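Local coordinates for protein STU0660 (Streptococcus thermophilus, PDB 3ZTH) that takes part in CRISPR-mediated bacterial immunity as a large Csn2 protein, probably by binding DNA, and binds magnesium ions, at residues Tyr33-Leu38 / Tyr75-Ile80; Ser39-Phe42 / Lys46-Ser49; Glu50-Ser53 / Glu59-Ile62; Glu186-Leu191 / Glu197-Val202. All coordinates share one frame; numbering follows the deposited sequence.

Interaction 1: residues Tyr33-Leu38 / Tyr75-Ile80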
loop_
_atom_site.group_PDB
_atom_site.type_symbol
_atom_site.label_atom_id
_atom_site.label_comp_id
_atom_site.label_asym_id
_atom_site.label_seq_id
_atom_site.Cartn_x
_atom_site.Cartn_y
_atom_site.Cartn_z
ATOM N N TYR A 33 7.724 -34.113 -1.217
ATOM C CA TYR A 33 6.942 -33.787 -0.039
ATOM C C TYR A 33 7.880 -33.530 1.137
ATOM O O TYR A 33 7.688 -32.590 1.898
ATOM C CB TYR A 33 6.001 -34.938 0.311
ATOM C CG TYR A 33 5.351 -34.748 1.652
ATOM C CD1 TYR A 33 4.258 -33.899 1.801
ATOM C CD2 TYR A 33 5.867 -35.364 2.792
ATOM C CE1 TYR A 33 3.689 -33.660 3.064
ATOM C CE2 TYR A 33 5.312 -35.135 4.056
ATOM C CZ TYR A 33 4.222 -34.280 4.181
ATOM O OH TYR A 33 3.663 -34.055 5.415
ATOM N N THR A 34 8.887 -34.382 1.280
ATOM C CA THR A 34 9.845 -34.254 2.359
ATOM C C THR A 34 10.558 -32.910 2.230
ATOM O O THR A 34 10.758 -32.206 3.229
ATOM C CB THR A 34 10.852 -35.404 2.324
ATOM O OG1 THR A 34 10.141 -36.648 2.341
ATOM C CG2 THR A 34 11.767 -35.350 3.533
ATOM N N TRP A 35 10.913 -32.543 0.998
ATOM C CA TRP A 35 11.569 -31.254 0.755
ATOM C C TRP A 35 10.639 -30.084 1.106
ATOM O O TRP A 35 11.063 -29.103 1.716
ATOM C CB TRP A 35 11.993 -31.107 -0.716
ATOM C CG TRP A 35 12.452 -29.712 -1.016
ATOM C CD1 TRP A 35 13.630 -29.142 -0.629
ATOM C CD2 TRP A 35 11.680 -28.659 -1.613
ATOM N NE1 TRP A 35 13.637 -27.803 -0.932
ATOM C CE2 TRP A 35 12.455 -27.477 -1.536
ATOM C CE3 TRP A 35 10.407 -28.596 -2.197
ATOM C CZ2 TRP A 35 12.001 -26.243 -2.021
ATOM C CZ3 TRP A 35 9.949 -27.368 -2.681
ATOM C CH2 TRP A 35 10.748 -26.206 -2.589
ATOM N N GLN A 36 9.376 -30.188 0.712
ATOM C CA GLN A 36 8.406 -29.123 0.966
ATOM C C GLN A 36 8.221 -28.856 2.457
ATOM O O GLN A 36 8.135 -27.711 2.885
ATOM C CB GLN A 36 7.059 -29.485 0.325
ATOM C CG GLN A 36 6.001 -28.380 0.362
ATOM C CD GLN A 36 6.390 -27.157 -0.461
ATOM O OE1 GLN A 36 6.990 -26.209 0.061
ATOM N NE2 GLN A 36 6.063 -27.180 -1.757
ATOM N N ILE A 37 8.145 -29.922 3.240
ATOM C CA ILE A 37 7.978 -29.792 4.679
ATOM C C ILE A 37 9.240 -29.189 5.288
ATOM O O ILE A 37 9.172 -28.256 6.086
ATOM C CB ILE A 37 7.746 -31.161 5.341
ATOM C CG1 ILE A 37 6.408 -31.752 4.898
ATOM C CG2 ILE A 37 7.794 -31.007 6.842
ATOM C CD1 ILE A 37 5.190 -31.006 5.461
ATOM N N LEU A 38 10.391 -29.741 4.919
ATOM C CA LEU A 38 11.664 -29.257 5.431
ATOM C C LEU A 38 11.838 -27.751 5.247
ATOM O O LEU A 38 12.155 -27.022 6.190
ATOM C CB LEU A 38 12.810 -29.992 4.741
ATOM C CG LEU A 38 13.162 -31.359 5.314
ATOM C CD1 LEU A 38 14.112 -32.082 4.386
ATOM C CD2 LEU A 38 13.789 -31.171 6.675
ATOM N N TYR A 75 17.888 -23.964 13.191
ATOM C CA TYR A 75 18.938 -23.734 12.194
ATOM C C TYR A 75 18.777 -22.439 11.423
ATOM O O TYR A 75 17.684 -21.890 11.339
ATOM C CB TYR A 75 18.942 -24.836 11.121
ATOM C CG TYR A 75 19.124 -26.256 11.586
ATOM C CD1 TYR A 75 20.395 -26.785 11.807
ATOM C CD2 TYR A 75 18.025 -27.091 11.760
ATOM C CE1 TYR A 75 20.562 -28.111 12.183
ATOM C CE2 TYR A 75 18.184 -28.419 12.136
ATOM C CZ TYR A 75 19.454 -28.922 12.346
ATOM O OH TYR A 75 19.606 -30.239 12.732
ATOM N N HIS A 76 19.885 -21.968 10.855
ATOM C CA HIS A 76 19.871 -20.811 9.974
ATOM C C HIS A 76 19.723 -21.559 8.652
ATOM O O HIS A 76 20.704 -22.030 8.076
ATOM C CB HIS A 76 21.202 -20.060 10.005
ATOM C CG HIS A 76 21.311 -19.080 11.130
ATOM N ND1 HIS A 76 21.808 -19.421 12.370
ATOM C CD2 HIS A 76 20.938 -17.781 11.216
ATOM C CE1 HIS A 76 21.735 -18.374 13.173
ATOM N NE2 HIS A 76 21.211 -17.366 12.497
ATOM N N TYR A 77 18.481 -21.689 8.206
ATOM C CA TYR A 77 18.135 -22.426 6.997
ATOM C C TYR A 77 18.295 -21.697 5.664
ATOM O O TYR A 77 17.808 -20.583 5.492
ATOM C CB TYR A 77 16.687 -22.893 7.125
ATOM C CG TYR A 77 16.213 -23.804 6.025
ATOM C CD1 TYR A 77 16.537 -25.158 6.032
ATOM C CD2 TYR A 77 15.432 -23.315 4.976
ATOM C CE1 TYR A 77 16.095 -26.009 5.026
ATOM C CE2 TYR A 77 14.986 -24.156 3.960
ATOM C CZ TYR A 77 15.322 -25.503 3.992
ATOM O OH TYR A 77 14.892 -26.347 2.992
ATOM N N ILE A 78 18.973 -22.330 4.716
ATOM C CA ILE A 78 19.122 -21.737 3.395
ATOM C C ILE A 78 18.714 -22.745 2.338
ATOM O O ILE A 78 19.352 -23.787 2.184
ATOM C CB ILE A 78 20.551 -21.322 3.075
ATOM C CG1 ILE A 78 20.987 -20.174 3.980
ATOM C CG2 ILE A 78 20.631 -20.922 1.606
ATOM C CD1 ILE A 78 22.375 -19.616 3.641
ATOM N N ASP A 79 17.658 -22.426 1.603
ATOM C CA ASP A 79 17.174 -23.320 0.567
ATOM C C ASP A 79 17.661 -22.922 -0.812
ATOM O O ASP A 79 17.437 -21.807 -1.259
ATOM C CB ASP A 79 15.648 -23.353 0.556
ATOM C CG ASP A 79 15.108 -24.532 -0.230
ATOM O OD1 ASP A 79 14.948 -24.397 -1.460
ATOM O OD2 ASP A 79 14.867 -25.598 0.379
ATOM N N ILE A 80 18.338 -23.844 -1.482
ATOM C CA ILE A 80 18.822 -23.597 -2.825
ATOM C C ILE A 80 18.255 -24.651 -3.772
ATOM O O ILE A 80 18.784 -25.753 -3.890
ATOM C CB ILE A 80 20.357 -23.598 -2.873
ATOM C CG1 ILE A 80 20.881 -22.350 -2.155
ATOM C CG2 ILE A 80 20.843 -23.600 -4.307
ATOM C CD1 ILE A 80 22.390 -22.220 -2.181
#

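Interaction 2: residues Ser39-Phe42 / Lys46-Ser49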
loop_
_atom_site.group_PDB
_atom_site.type_symbol
_atom_site.label_atom_id
_atom_site.label_comp_id
_atom_site.label_asym_id
_atom_site.label_seq_id
_atom_site.Cartn_x
_atom_site.Cartn_y
_atom_site.Cartn_z
ATOM N N SER A 39 11.617 -27.283 4.028
ATOM C CA SER A 39 11.780 -25.869 3.751
ATOM C C SER A 39 10.751 -25.013 4.482
ATOM O O SER A 39 11.064 -23.912 4.927
ATOM C CB SER A 39 11.709 -25.620 2.243
ATOM O OG SER A 39 10.426 -25.918 1.743
ATOM N N TRP A 40 9.523 -25.507 4.601
ATOM C CA TRP A 40 8.484 -24.747 5.287
ATOM C C TRP A 40 8.772 -24.692 6.774
ATOM O O TRP A 40 8.707 -23.636 7.391
ATOM C CB TRP A 40 7.116 -25.385 5.053
ATOM C CG TRP A 40 6.439 -24.931 3.791
ATOM C CD1 TRP A 40 7.004 -24.235 2.753
ATOM C CD2 TRP A 40 5.066 -25.142 3.431
ATOM N NE1 TRP A 40 6.066 -24.000 1.774
ATOM C CE2 TRP A 40 4.869 -24.543 2.163
ATOM C CE3 TRP A 40 3.982 -25.776 4.057
ATOM C CZ2 TRP A 40 3.627 -24.561 1.510
ATOM C CZ3 TRP A 40 2.747 -25.793 3.408
ATOM C CH2 TRP A 40 2.583 -25.186 2.146
ATOM N N TYR A 41 9.101 -25.846 7.338
ATOM C CA TYR A 41 9.396 -25.963 8.753
ATOM C C TYR A 41 10.557 -25.071 9.175
ATOM O O TYR A 41 10.427 -24.254 10.091
ATOM C CB TYR A 41 9.745 -27.411 9.080
ATOM C CG TYR A 41 9.650 -27.762 10.547
ATOM C CD1 TYR A 41 8.405 -27.897 11.170
ATOM C CD2 TYR A 41 10.798 -28.017 11.301
ATOM C CE1 TYR A 41 8.302 -28.283 12.497
ATOM C CE2 TYR A 41 10.709 -28.407 12.633
ATOM C CZ TYR A 41 9.454 -28.542 13.224
ATOM O OH TYR A 41 9.348 -28.968 14.531
ATOM N N PHE A 42 11.696 -25.238 8.514
ATOM C CA PHE A 42 12.886 -24.468 8.854
ATOM C C PHE A 42 13.002 -23.135 8.133
ATOM O O PHE A 42 13.811 -22.297 8.515
ATOM C CB PHE A 42 14.143 -25.300 8.576
ATOM C CG PHE A 42 14.265 -26.528 9.444
ATOM C CD1 PHE A 42 14.289 -26.418 10.833
ATOM C CD2 PHE A 42 14.362 -27.794 8.872
ATOM C CE1 PHE A 42 14.408 -27.546 11.637
ATOM C CE2 PHE A 42 14.481 -28.929 9.668
ATOM C CZ PHE A 42 14.506 -28.804 11.056
ATOM N N LYS A 46 4.712 -19.111 7.098
ATOM C CA LYS A 46 3.562 -18.699 7.900
ATOM C C LYS A 46 2.409 -19.472 7.263
ATOM O O LYS A 46 2.018 -19.210 6.127
ATOM C CB LYS A 46 3.346 -17.189 7.789
ATOM C CG LYS A 46 4.523 -16.371 8.322
ATOM C CD LYS A 46 4.529 -14.956 7.753
ATOM C CE LYS A 46 5.895 -14.300 7.915
ATOM N NZ LYS A 46 6.054 -13.122 7.013
ATOM N N TYR A 47 1.884 -20.440 8.001
ATOM C CA TYR A 47 0.828 -21.306 7.510
ATOM C C TYR A 47 -0.572 -20.726 7.408
ATOM O O TYR A 47 -1.074 -20.115 8.350
ATOM C CB TYR A 47 0.747 -22.550 8.384
ATOM C CG TYR A 47 2.066 -23.240 8.645
ATOM C CD1 TYR A 47 2.808 -23.796 7.601
ATOM C CD2 TYR A 47 2.538 -23.398 9.947
ATOM C CE1 TYR A 47 3.990 -24.504 7.850
ATOM C CE2 TYR A 47 3.711 -24.098 10.207
ATOM C CZ TYR A 47 4.431 -24.652 9.156
ATOM O OH TYR A 47 5.580 -25.363 9.419
ATOM N N SER A 48 -1.206 -20.937 6.261
ATOM C CA SER A 48 -2.579 -20.497 6.066
ATOM C C SER A 48 -3.358 -21.728 6.493
ATOM O O SER A 48 -2.759 -22.768 6.764
ATOM C CB SER A 48 -2.862 -20.205 4.596
ATOM O OG SER A 48 -2.895 -21.402 3.838
ATOM N N SER A 49 -4.680 -21.634 6.559
ATOM C CA SER A 49 -5.465 -22.795 6.955
ATOM C C SER A 49 -5.505 -23.823 5.824
ATOM O O SER A 49 -5.638 -25.019 6.068
ATOM C CB SER A 49 -6.884 -22.375 7.356
ATOM O OG SER A 49 -7.489 -21.592 6.346
#

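Interaction 3: residues Glu50-Ser53 / Glu59-Ile62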
loop_
_atom_site.group_PDB
_atom_site.type_symbol
_atom_site.label_atom_id
_atom_site.label_comp_id
_atom_site.label_asym_id
_atom_site.label_seq_id
_atom_site.Cartn_x
_atom_site.Cartn_y
_atom_site.Cartn_z
ATOM N N GLU A 50 -5.384 -23.361 4.585
ATOM C CA GLU A 50 -5.388 -24.281 3.454
ATOM C C GLU A 50 -4.080 -25.077 3.443
ATOM O O GLU A 50 -4.013 -26.174 2.889
ATOM C CB GLU A 50 -5.553 -23.528 2.127
ATOM C CG GLU A 50 -6.951 -22.955 1.883
ATOM C CD GLU A 50 -7.145 -21.561 2.474
ATOM O OE1 GLU A 50 -6.870 -21.367 3.676
ATOM O OE2 GLU A 50 -7.583 -20.657 1.731
ATOM N N ASP A 51 -3.040 -24.518 4.058
ATOM C CA ASP A 51 -1.759 -25.201 4.118
ATOM C C ASP A 51 -1.834 -26.340 5.124
ATOM O O ASP A 51 -1.256 -27.403 4.915
ATOM C CB ASP A 51 -0.640 -24.249 4.554
ATOM C CG ASP A 51 -0.354 -23.158 3.542
ATOM O OD1 ASP A 51 -0.436 -23.417 2.329
ATOM O OD2 ASP A 51 -0.019 -22.038 3.969
ATOM N N LEU A 52 -2.555 -26.116 6.217
ATOM C CA LEU A 52 -2.672 -27.119 7.273
ATOM C C LEU A 52 -3.818 -28.115 7.092
ATOM O O LEU A 52 -3.990 -29.020 7.909
ATOM C CB LEU A 52 -2.793 -26.413 8.623
ATOM C CG LEU A 52 -1.645 -25.431 8.889
ATOM C CD1 LEU A 52 -1.934 -24.600 10.122
ATOM C CD2 LEU A 52 -0.346 -26.201 9.056
ATOM N N SER A 53 -4.584 -27.954 6.015
ATOM C CA SER A 53 -5.715 -28.837 5.717
ATOM C C SER A 53 -5.384 -30.301 5.961
ATOM O O SER A 53 -5.990 -30.946 6.808
ATOM C CB SER A 53 -6.137 -28.684 4.259
ATOM O OG SER A 53 -6.348 -27.325 3.947
ATOM N N GLU A 59 -0.384 -27.543 12.931
ATOM C CA GLU A 59 0.916 -27.322 12.311
ATOM C C GLU A 59 1.745 -28.600 12.300
ATOM O O GLU A 59 1.774 -29.329 13.285
ATOM C CB GLU A 59 1.681 -26.227 13.048
ATOM C CG GLU A 59 0.834 -25.020 13.393
ATOM C CD GLU A 59 1.664 -23.810 13.763
ATOM O OE1 GLU A 59 2.698 -23.976 14.446
ATOM O OE2 GLU A 59 1.272 -22.688 13.375
ATOM N N PRO A 60 2.424 -28.892 11.174
ATOM C CA PRO A 60 3.258 -30.095 11.044
ATOM C C PRO A 60 4.508 -30.052 11.933
ATOM O O PRO A 60 5.080 -28.988 12.176
ATOM C CB PRO A 60 3.594 -30.118 9.556
ATOM C CG PRO A 60 3.652 -28.661 9.215
ATOM C CD PRO A 60 2.427 -28.120 9.918
ATOM N N THR A 61 4.940 -31.217 12.396
ATOM C CA THR A 61 6.088 -31.303 13.279
ATOM C C THR A 61 7.217 -32.211 12.790
ATOM O O THR A 61 7.007 -33.081 11.942
ATOM C CB THR A 61 5.602 -31.775 14.673
ATOM O OG1 THR A 61 5.502 -30.643 15.544
ATOM C CG2 THR A 61 6.519 -32.811 15.267
ATOM N N ILE A 62 8.416 -31.987 13.323
ATOM C CA ILE A 62 9.588 -32.806 13.000
ATOM C C ILE A 62 10.220 -33.228 14.326
ATOM O O ILE A 62 10.652 -32.377 15.112
ATOM C CB ILE A 62 10.646 -32.029 12.178
ATOM C CG1 ILE A 62 10.062 -31.609 10.829
ATOM C CG2 ILE A 62 11.880 -32.894 11.982
ATOM C CD1 ILE A 62 11.092 -31.074 9.849
#

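Interaction 4: residues Glu186-Leu191 / Glu197-Val202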
loop_
_atom_site.group_PDB
_atom_site.type_symbol
_atom_site.label_atom_id
_atom_site.label_comp_id
_atom_site.label_asym_id
_atom_site.label_seq_id
_atom_site.Cartn_x
_atom_site.Cartn_y
_atom_site.Cartn_z
ATOM N N GLU A 186 32.112 -19.884 -1.113
ATOM C CA GLU A 186 33.161 -19.017 -0.593
ATOM C C GLU A 186 32.585 -17.984 0.367
ATOM O O GLU A 186 33.165 -17.712 1.425
ATOM C CB GLU A 186 33.855 -18.280 -1.721
ATOM C CG GLU A 186 35.051 -18.970 -2.282
ATOM C CD GLU A 186 36.034 -17.960 -2.807
ATOM O OE1 GLU A 186 36.553 -17.172 -1.982
ATOM O OE2 GLU A 186 36.274 -17.940 -4.035
HETATM N N MSE A 187 31.455 -17.394 -0.017
HETATM C CA MSE A 187 30.804 -16.411 0.832
HETATM C C MSE A 187 30.367 -17.085 2.121
HETATM O O MSE A 187 30.515 -16.525 3.208
HETATM C CB MSE A 187 29.590 -15.807 0.140
HETATM C CG MSE A 187 28.802 -14.885 1.056
HETATM SE SE MSE A 187 27.558 -13.748 0.127
HETATM C CE MSE A 187 26.086 -14.971 -0.029
ATOM N N LEU A 188 29.834 -18.296 1.990
ATOM C CA LEU A 188 29.387 -19.058 3.145
ATOM C C LEU A 188 30.585 -19.347 4.049
ATOM O O LEU A 188 30.471 -19.308 5.276
ATOM C CB LEU A 188 28.737 -20.368 2.692
ATOM C CG LEU A 188 28.294 -21.335 3.794
ATOM C CD1 LEU A 188 27.164 -20.732 4.614
ATOM C CD2 LEU A 188 27.861 -22.642 3.163
ATOM N N ASP A 189 31.736 -19.622 3.439
ATOM C CA ASP A 189 32.949 -19.920 4.197
ATOM C C ASP A 189 33.316 -18.748 5.108
ATOM O O ASP A 189 33.413 -18.895 6.324
ATOM C CB ASP A 189 34.114 -20.207 3.241
ATOM C CG ASP A 189 35.324 -20.828 3.947
ATOM O OD1 ASP A 189 35.425 -20.722 5.186
ATOM O OD2 ASP A 189 36.183 -21.420 3.256
ATOM N N HIS A 190 33.506 -17.581 4.501
ATOM C CA HIS A 190 33.877 -16.374 5.222
ATOM C C HIS A 190 32.876 -16.024 6.306
ATOM O O HIS A 190 33.255 -15.484 7.342
ATOM C CB HIS A 190 34.034 -15.201 4.244
ATOM C CG HIS A 190 35.080 -15.428 3.194
ATOM N ND1 HIS A 190 35.320 -14.532 2.174
ATOM C CD2 HIS A 190 35.928 -16.465 2.988
ATOM C CE1 HIS A 190 36.266 -15.009 1.383
ATOM N NE2 HIS A 190 36.652 -16.181 1.854
ATOM N N LEU A 191 31.599 -16.321 6.084
ATOM C CA LEU A 191 30.609 -16.026 7.107
ATOM C C LEU A 191 30.753 -16.993 8.284
ATOM O O LEU A 191 30.859 -16.570 9.430
ATOM C CB LEU A 191 29.187 -16.123 6.551
ATOM C CG LEU A 191 28.133 -15.830 7.633
ATOM C CD1 LEU A 191 28.163 -14.345 7.951
ATOM C CD2 LEU A 191 26.747 -16.227 7.181
ATOM N N GLU A 197 26.776 -20.543 15.246
ATOM C CA GLU A 197 25.381 -20.939 15.060
ATOM C C GLU A 197 25.209 -21.987 13.966
ATOM O O GLU A 197 25.944 -21.998 12.977
ATOM C CB GLU A 197 24.516 -19.710 14.770
ATOM C CG GLU A 197 24.457 -18.739 15.949
ATOM C CD GLU A 197 23.551 -17.550 15.699
ATOM O OE1 GLU A 197 23.764 -16.840 14.689
ATOM O OE2 GLU A 197 22.632 -17.327 16.518
ATOM N N LYS A 198 24.237 -22.873 14.154
ATOM C CA LYS A 198 23.993 -23.942 13.200
ATOM C C LYS A 198 23.399 -23.482 11.869
ATOM O O LYS A 198 22.468 -22.678 11.822
ATOM C CB LYS A 198 23.101 -25.020 13.835
ATOM C CG LYS A 198 23.628 -25.541 15.177
ATOM C CD LYS A 198 23.180 -26.980 15.488
ATOM C CE LYS A 198 21.663 -27.177 15.394
ATOM N NZ LYS A 198 20.887 -26.368 16.385
ATOM N N TYR A 199 23.965 -24.000 10.784
ATOM C CA TYR A 199 23.514 -23.684 9.437
ATOM C C TYR A 199 23.093 -24.946 8.708
ATOM O O TYR A 199 23.847 -25.918 8.631
ATOM C CB TYR A 199 24.618 -22.993 8.642
ATOM C CG TYR A 199 24.604 -21.492 8.779
ATOM C CD1 TYR A 199 24.909 -20.878 9.993
ATOM C CD2 TYR A 199 24.250 -20.681 7.700
ATOM C CE1 TYR A 199 24.858 -19.493 10.127
ATOM C CE2 TYR A 199 24.198 -19.299 7.822
ATOM C CZ TYR A 199 24.499 -18.711 9.036
ATOM O OH TYR A 199 24.421 -17.346 9.164
ATOM N N LEU A 200 21.878 -24.931 8.181
ATOM C CA LEU A 200 21.367 -26.070 7.449
ATOM C C LEU A 200 21.123 -25.608 6.030
ATOM O O LEU A 200 20.313 -24.722 5.793
ATOM C CB LEU A 200 20.072 -26.559 8.074
ATOM C CG LEU A 200 19.319 -27.641 7.308
ATOM C CD1 LEU A 200 20.242 -28.824 6.992
ATOM C CD2 LEU A 200 18.126 -28.079 8.152
ATOM N N ILE A 201 21.838 -26.206 5.087
ATOM C CA ILE A 201 21.706 -25.835 3.691
ATOM C C ILE A 201 21.204 -26.996 2.843
ATOM O O ILE A 201 21.815 -28.064 2.811
ATOM C CB ILE A 201 23.059 -25.336 3.156
ATOM C CG1 ILE A 201 23.540 -24.173 4.029
ATOM C CG2 ILE A 201 22.929 -24.912 1.697
ATOM C CD1 ILE A 201 24.822 -23.541 3.557
ATOM N N VAL A 202 20.086 -26.768 2.162
ATOM C CA VAL A 202 19.457 -27.769 1.299
ATOM C C VAL A 202 19.715 -27.464 -0.168
ATOM O O VAL A 202 19.505 -26.336 -0.609
ATOM C CB VAL A 202 17.927 -27.801 1.516
ATOM C CG1 VAL A 202 17.265 -28.635 0.446
ATOM C CG2 VAL A 202 17.608 -28.368 2.877
#

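Interaction 1: residues Tyr33-Leu38 / Tyr75-Ile80
Trp35 and Asp79 both carry CG trans to their backbone N (chi1 170° for Trp35, with Asp79 and Tyr77 in the same class), which lets the indole reach out from its helix to the carboxylate on strand 76-80. This reach is needed because the helix and strand axes, nearer antiparallel than parallel in direction, come no closer than 11.1 Å. Trp35 NE1 donates to Asp79 OD2 over 2.8 Å, but the bond is bent, with an N-H...O angle of 142° and the acceptor somewhat tilted from the indole plane. OD2 receives it on its syn lone pair, and the ring and carboxylate planes stand 54° apart. The other oxygen, Asp79 OD1, sits at the indole edge, 3.5 Å from Trp35 CZ2, and is hydrogen-bonded to Ser81 OG. Two residues earlier on the strand, Tyr77 OH donates to the anti lone pair of Asp79 OD2 over 2.7 Å. The Tyr77 ring also carries Leu38 O over one face, at 4.1 Å from Tyr77 CZ. Behind this group the strand pairs with strand 199-204, whose Lys204 makes a cation-pi contact with Trp35. OD2 thus accepts from two neutral donors; these two bonds, with the Ser81 bond to OD1, would hold the carboxylate's rotation and probably stabilise its charged form in this partly buried join between helix and sheet edge.

Interaction 2: residues Ser39-Phe42 / Lys46-Ser49
Tyr47 lies against the last turn of helix 28-43, its ring edge meeting Trp40 and its hydroxyl reaching the backbone at Tyr41. The close part is small and well defined. Tyr47 CE1 is 4.0 Å from Trp40 CE3, which stays near the plane of the phenol, so the indole borders the ring rather than lying over it. Tyr47 OH stands 3.9 Å from Tyr41 CA and 4.1 Å from Trp40 O, too far for a bond to that carbonyl, and 4.2 Å from Tyr41 CD1. With CG placed beside its own backbone N (chi1 -49°), Tyr47 directs the phenol back at the helix it has just left, and of the 125 Å² buried it supplies 71 Å². Looser ground begins on both flanks of Tyr47: Lys46 is exposed and its CB points off from the helix, although its CA is 8.2 Å from that of Trp40, and Ser49 is exposed too. Between them Ser48 is the N-cap of helix 49-52, and Asp51 OD2 bonds Ser48 N in return, consistent with a capping box. The hydroxyl of Tyr41 is used elsewhere, bonding Val70 O. Around the contact, helix 49-52 lays Leu52 on Tyr47, strand 76-80 sets Tyr77 against Ser39 and Phe42, and Trp174 of the second subunit meets the Trp40 ring.

Interaction 3: residues Glu50-Ser53 / Glu59-Ile62
Leu52 and Glu59 bring their CA atoms to 6.2 Å where the short, weakly bonded helix around residues 50-52 gives way to a loop, Leu52 itself having drifted to a psi of -1°. Its side chain points at the returning chain and takes part in every contact across the two segments. CG sits beside the backbone N (chi1 -55°), and the trans chi2 carries CD1 on outward, toward Glu59 CG, while CD2 branches off against Glu59 CA and Pro60 CD. Leu52 CD2 lands 3.5 Å from Pro60 CD, the ring carbon attached to the proline nitrogen, and 3.7 Å from Glu59 CA, straddling the Glu59-Pro60 peptide junction. The leucine meets the proline ring at about a right angle, hence a methyl against one ring carbon rather than a shared flank. The second methyl, CD1, is 4.3 Å from Glu59 CG and touches just the aliphatic start of that exposed side chain. Of the 108 Å² buried, 60 Å² belongs to Leu52. Tyr47 also packs on Leu52, Glu59 and Pro60. Some polar groups of 50-53 face the second subunit: Asp51 OD1 bonds its Ser171 OG and Asp51 O its Trp174 NE1, while Asp51 OD2 stays with Ser48 N. Made of carbon-to-carbon contacts across the two segments, the loop is closed by directionless packing, while several of the directional bonds nearby go to the second subunit.

Interaction 4: residues Glu186-Leu191 / Glu197-Val202
Tyr199, the first strand residue, has the carbonyl oxygen of Glu197 in plane at its ring edge, an atom that also bonds Asn231 ND2, and points its CB toward helix 177-192, where it meets two leucines one turn apart. Leu191 brings CD2 across the phenol end at about a right angle, 3.8 Å from Tyr199 CZ and 3.3 Å from Tyr199 OH. Leu188 touches farther back, its CD1 4.2 Å from Tyr199 CD2, so the phenol ring is met near both ends. Both leucines hold CG opposite the backbone N (chi1 176° in Leu188, 179° in Leu191), a setting that sends the branches out from the helix toward the sheet. His76 of the neighbouring strand stacks on the same tyrosine. Leu200 then turns to the other face of the sheet, packing on Tyr77 and Ile235. Helix and strand run nearly antiparallel, 172° between directions with axes 12.3 Å apart, as expected where a helix returns to the sheet in an alpha/beta fold of the P-loop NTPase clan: the pair closes the long connection from strand 76-80 to its parallel neighbour 199-204. Ile201 follows on the helix-facing side. Its CD1 and the Leu188 methyls come tip to tip, 3.8 Å separating Ile201 CD1 from Leu188 CD1, while the still shorter approach of CD2 is doubtful. Val202, on the far face again, lies against Tyr77, Asp79 and Phe237.

How the interactions relate
Interactions 1 and 4 share the sheet but use its opposite faces: strands 76-80 and 199-204 pair through backbone bonds such as His76 N to Lys198 O, with helix 28-43 on one face and helix 177-192 on the other. Interaction 4 is buried and mainly apolar, with no polar bond between its segments, whereas the partly buried interaction 1 depends on a shared carboxylate oxygen. Interactions 2 and 3, centres 7 Å apart, lie farther out and nest along the chain inside interaction 1; a phenol edge and leucine methyls pack there. Interaction 2 packs against the second subunit, and residues of interaction 3 also bond it. Helix 28-43 serves interactions 1 and 2; its Phe42 touches Leu200.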